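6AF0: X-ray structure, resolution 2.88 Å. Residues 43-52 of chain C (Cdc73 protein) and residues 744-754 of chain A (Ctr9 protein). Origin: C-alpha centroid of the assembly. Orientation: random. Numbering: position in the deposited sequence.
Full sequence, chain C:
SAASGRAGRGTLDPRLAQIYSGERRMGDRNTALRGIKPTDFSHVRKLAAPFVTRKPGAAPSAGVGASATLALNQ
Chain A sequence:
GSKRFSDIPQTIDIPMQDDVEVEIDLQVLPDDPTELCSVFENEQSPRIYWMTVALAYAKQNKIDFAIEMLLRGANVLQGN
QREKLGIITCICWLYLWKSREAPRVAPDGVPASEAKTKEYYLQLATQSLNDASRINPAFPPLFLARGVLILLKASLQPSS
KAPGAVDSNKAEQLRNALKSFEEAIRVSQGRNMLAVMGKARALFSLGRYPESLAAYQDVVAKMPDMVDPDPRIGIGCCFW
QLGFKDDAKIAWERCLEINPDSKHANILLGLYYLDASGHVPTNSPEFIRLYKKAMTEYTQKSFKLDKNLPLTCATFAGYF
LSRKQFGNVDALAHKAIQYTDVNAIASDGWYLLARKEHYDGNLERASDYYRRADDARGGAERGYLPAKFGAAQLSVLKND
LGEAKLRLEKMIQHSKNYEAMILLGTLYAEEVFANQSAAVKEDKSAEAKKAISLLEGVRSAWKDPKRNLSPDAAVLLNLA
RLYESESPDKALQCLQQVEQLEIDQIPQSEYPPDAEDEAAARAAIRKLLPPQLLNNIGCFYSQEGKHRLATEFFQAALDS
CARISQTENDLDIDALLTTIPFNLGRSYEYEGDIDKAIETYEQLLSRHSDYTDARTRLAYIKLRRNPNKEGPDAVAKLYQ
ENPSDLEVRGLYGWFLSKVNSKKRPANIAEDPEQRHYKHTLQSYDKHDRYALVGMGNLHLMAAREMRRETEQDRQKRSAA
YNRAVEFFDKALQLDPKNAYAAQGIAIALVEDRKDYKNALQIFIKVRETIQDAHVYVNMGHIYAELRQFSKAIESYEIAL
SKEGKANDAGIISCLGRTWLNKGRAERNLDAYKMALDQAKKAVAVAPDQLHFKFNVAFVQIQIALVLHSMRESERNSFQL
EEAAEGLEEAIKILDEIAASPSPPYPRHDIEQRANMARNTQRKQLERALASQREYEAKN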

# COMPACT_ATOMS: atom_id res chain seq x y z
N HIS C 43 3.05 31.80 -1.45
CA HIS C 43 2.32 33.07 -1.27
C HIS C 43 3.27 34.27 -1.20
O HIS C 43 2.95 35.38 -1.63
CB HIS C 43 1.44 33.03 -0.02
CG HIS C 43 2.22 32.96 1.26
ND1 HIS C 43 2.76 31.78 1.74
CD2 HIS C 43 2.55 33.92 2.16
CE1 HIS C 43 3.38 32.02 2.88
NE2 HIS C 43 3.27 33.30 3.16
N VAL C 44 4.44 34.03 -0.65
CA VAL C 44 5.49 35.02 -0.68
C VAL C 44 5.93 35.24 -2.14
O VAL C 44 6.33 36.34 -2.51
CB VAL C 44 6.68 34.59 0.19
CG1 VAL C 44 7.69 35.72 0.30
CG2 VAL C 44 6.19 34.17 1.58
N ARG C 45 5.84 34.18 -2.96
CA ARG C 45 6.13 34.31 -4.38
C ARG C 45 5.15 35.29 -4.97
O ARG C 45 5.53 36.21 -5.70
CB ARG C 45 6.02 32.96 -5.10
CG ARG C 45 6.65 32.97 -6.49
CD ARG C 45 7.33 31.66 -6.82
NE ARG C 45 6.43 30.69 -7.47
CZ ARG C 45 5.81 29.67 -6.88
NH1 ARG C 45 5.94 29.42 -5.58
NH2 ARG C 45 5.04 28.87 -7.61
N LYS C 46 3.89 35.11 -4.62
CA LYS C 46 2.83 36.04 -5.01
C LYS C 46 3.18 37.50 -4.73
O LYS C 46 2.91 38.36 -5.56
CB LYS C 46 1.50 35.66 -4.33
CG LYS C 46 0.74 34.57 -5.07
CD LYS C 46 -0.43 34.00 -4.26
CE LYS C 46 -1.29 33.03 -5.07
NZ LYS C 46 -1.22 33.21 -6.55
N LEU C 47 3.78 37.78 -3.57
CA LEU C 47 4.11 39.16 -3.16
C LEU C 47 5.50 39.64 -3.55
O LEU C 47 5.83 40.81 -3.36
CB LEU C 47 3.96 39.34 -1.66
CG LEU C 47 2.72 38.68 -1.07
CD1 LEU C 47 2.61 39.08 0.39
CD2 LEU C 47 1.45 39.02 -1.86
N ALA C 48 6.32 38.73 -4.06
CA ALA C 48 7.54 39.11 -4.75
C ALA C 48 7.15 39.61 -6.14
O ALA C 48 7.80 40.48 -6.69
CB ALA C 48 8.48 37.93 -4.85
N ALA C 49 6.06 39.06 -6.67
CA ALA C 49 5.60 39.36 -8.03
C ALA C 49 5.29 40.85 -8.25
O ALA C 49 5.81 41.45 -9.20
CB ALA C 49 4.40 38.50 -8.40
N PRO C 50 4.45 41.45 -7.37
CA PRO C 50 4.18 42.87 -7.57
C PRO C 50 5.39 43.71 -7.26
O PRO C 50 5.47 44.86 -7.67
CB PRO C 50 3.06 43.16 -6.57
CG PRO C 50 3.31 42.19 -5.47
CD PRO C 50 3.77 40.94 -6.18
N PHE C 51 6.34 43.13 -6.54
CA PHE C 51 7.62 43.79 -6.34
C PHE C 51 8.24 44.17 -7.69
O PHE C 51 8.66 45.31 -7.87
CB PHE C 51 8.58 42.95 -5.50
CG PHE C 51 9.66 43.76 -4.87
CD1 PHE C 51 10.75 44.17 -5.64
CD2 PHE C 51 9.57 44.16 -3.55
CE1 PHE C 51 11.74 44.94 -5.08
CE2 PHE C 51 10.57 44.93 -2.99
CZ PHE C 51 11.65 45.32 -3.76
N VAL C 52 8.26 43.23 -8.63
CA VAL C 52 8.71 43.52 -10.01
C VAL C 52 7.63 43.21 -11.05
O VAL C 52 7.52 43.90 -12.08
CB VAL C 52 10.03 42.79 -10.35
CG1 VAL C 52 9.77 41.33 -10.73
CG2 VAL C 52 10.77 43.52 -11.46
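Chain A, residues 744-754: GIAIALVEDRK

Because a helix has about 3.6 residues per turn, residues three or four positions apart return to the same face, and a contact with a neighbouring helix can be built largely from that one stripe. The segment of Ctr9 that lies on Cdc73 in this complex illustrates the principle. Residues 744 to 752 of chain A form the end of a helix that begins earlier in the chain, held by regular i to i+4 bonds such as Leu A749 N to Ile A745 O at 2.7 Å. Its N-to-C direction makes an angle of 37° with that of the short helix opening at His C43, and the axes approach to 10.3 Å. The two stretches bury 423 Å² between them, with no hydrogen bond across the contact.

Gly A744 has no side chain to offer and touches nothing in the chain C stretch. Ile A745 makes the first contact. Its CA-to-CB bond points toward chain C, and with chi1 in m and chi2 in t its CD1 lies 3.7 Å from Val C44 CG1 and also 3.7 Å from Ala C48 CB. Val C44 and Ala C48 are one helical turn apart, so a single methyl bridges successive turns of the partner. The backbones are also near each other here, the CA atoms of Ala C48 and Ile A745 being 6.4 Å apart.

Ala A746 and Ile A747 then turn off the stripe, and Ala A748 brings the helix back to it. Here the partner is Phe C51, the residue of chain C most covered by the contact. Its CE2 lies 3.7 Å from Ala A748 CB and 3.6 Å from Ala A748 O, the carbonyl oxygen sitting at the ring edge, near its plane. Leu A749 starts sideways, but the end of its side chain comes nearer, placing CD1 4.2 Å from Leu C47 O and 4.4 Å from Phe C51 CD2.

Val A750 and Glu A751 again make no contact. One turn beyond Ala A748, Asp A752 sets its CB 3.6 Å from Phe C51 CZ, so the same aromatic ring spans two turns of chain A; the carboxylate atom OD1 is hydrogen-bonded elsewhere in the structure.

Arg A753 leaves helical phi/psi, yet its side chain extends the contact: NH2 comes within 3.5 Å of Pro C50 O, which lies near the guanidinium plane, and NE is 4.4 Å from Phe C51 CD2. Lys A754 is out of reach, and the contact ends there.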

# COMPACT_ATOMS: atom_id res chain seq x y z
N GLY A 744 14.21 37.03 2.71
CA GLY A 744 14.87 38.07 1.93
C GLY A 744 13.89 38.94 1.17
O GLY A 744 14.16 40.12 0.89
N ILE A 745 12.75 38.35 0.80
CA ILE A 745 11.66 39.10 0.19
C ILE A 745 10.96 39.97 1.24
O ILE A 745 10.52 41.07 0.93
CB ILE A 745 10.63 38.18 -0.51
CG1 ILE A 745 11.28 37.37 -1.63
CG2 ILE A 745 9.51 38.99 -1.14
CD1 ILE A 745 10.43 36.24 -2.14
N ALA A 746 10.89 39.51 2.48
CA ALA A 746 10.33 40.34 3.56
C ALA A 746 11.21 41.57 3.85
O ALA A 746 10.71 42.66 4.17
CB ALA A 746 10.12 39.51 4.82
N ILE A 747 12.52 41.38 3.76
CA ILE A 747 13.47 42.47 3.95
C ILE A 747 13.32 43.41 2.78
O ILE A 747 13.36 44.63 2.95
CB ILE A 747 14.94 41.97 4.03
CG1 ILE A 747 15.13 41.12 5.29
CG2 ILE A 747 15.91 43.15 4.03
CD1 ILE A 747 16.52 40.55 5.45
N ALA A 748 13.17 42.86 1.59
CA ALA A 748 12.93 43.69 0.43
C ALA A 748 11.65 44.47 0.69
O ALA A 748 11.56 45.68 0.43
CB ALA A 748 12.77 42.83 -0.81
N LEU A 749 10.67 43.78 1.24
CA LEU A 749 9.40 44.41 1.50
C LEU A 749 9.63 45.63 2.35
O LEU A 749 9.37 46.76 1.93
CB LEU A 749 8.45 43.44 2.21
CG LEU A 749 7.18 43.09 1.44
CD1 LEU A 749 7.54 42.61 0.05
CD2 LEU A 749 6.44 42.03 2.22
N VAL A 750 10.19 45.41 3.54
CA VAL A 750 10.25 46.46 4.53
C VAL A 750 11.01 47.69 4.03
O VAL A 750 10.61 48.83 4.26
CB VAL A 750 10.87 45.96 5.84
CG1 VAL A 750 12.31 45.56 5.62
CG2 VAL A 750 10.80 47.03 6.92
N GLU A 751 12.10 47.46 3.34
CA GLU A 751 12.98 48.54 2.95
C GLU A 751 12.49 49.28 1.72
O GLU A 751 12.46 50.50 1.71
CB GLU A 751 14.38 48.00 2.72
CG GLU A 751 14.99 47.38 3.96
CD GLU A 751 16.44 46.98 3.77
OE1 GLU A 751 16.86 46.74 2.62
OE2 GLU A 751 17.14 46.89 4.80
N ASP A 752 12.10 48.54 0.67
CA ASP A 752 11.67 49.22 -0.56
C ASP A 752 10.26 49.75 -0.45
O ASP A 752 10.02 50.86 -0.88
CB ASP A 752 11.76 48.35 -1.80
CG ASP A 752 11.66 49.17 -3.08
OD1 ASP A 752 12.70 49.36 -3.74
OD2 ASP A 752 10.55 49.65 -3.41
N ARG A 753 9.34 48.96 0.07
CA ARG A 753 7.98 49.45 0.34
C ARG A 753 7.59 49.13 1.74
O ARG A 753 7.32 47.98 2.06
CB ARG A 753 6.92 48.86 -0.59
CG ARG A 753 7.35 47.71 -1.48
CD ARG A 753 7.66 48.20 -2.89
NE ARG A 753 6.83 47.53 -3.89
CZ ARG A 753 5.52 47.74 -4.06
NH1 ARG A 753 4.85 48.62 -3.31
NH2 ARG A 753 4.87 47.07 -5.00
N LYS A 754 7.45 50.16 2.55
CA LYS A 754 7.45 49.96 3.98
C LYS A 754 6.20 49.16 4.33
O LYS A 754 5.28 49.68 4.94
CB LYS A 754 7.49 51.28 4.74
CG LYS A 754 8.07 52.47 3.99
CD LYS A 754 9.58 52.53 4.08
CE LYS A 754 10.11 53.56 3.09
NZ LYS A 754 11.45 54.06 3.49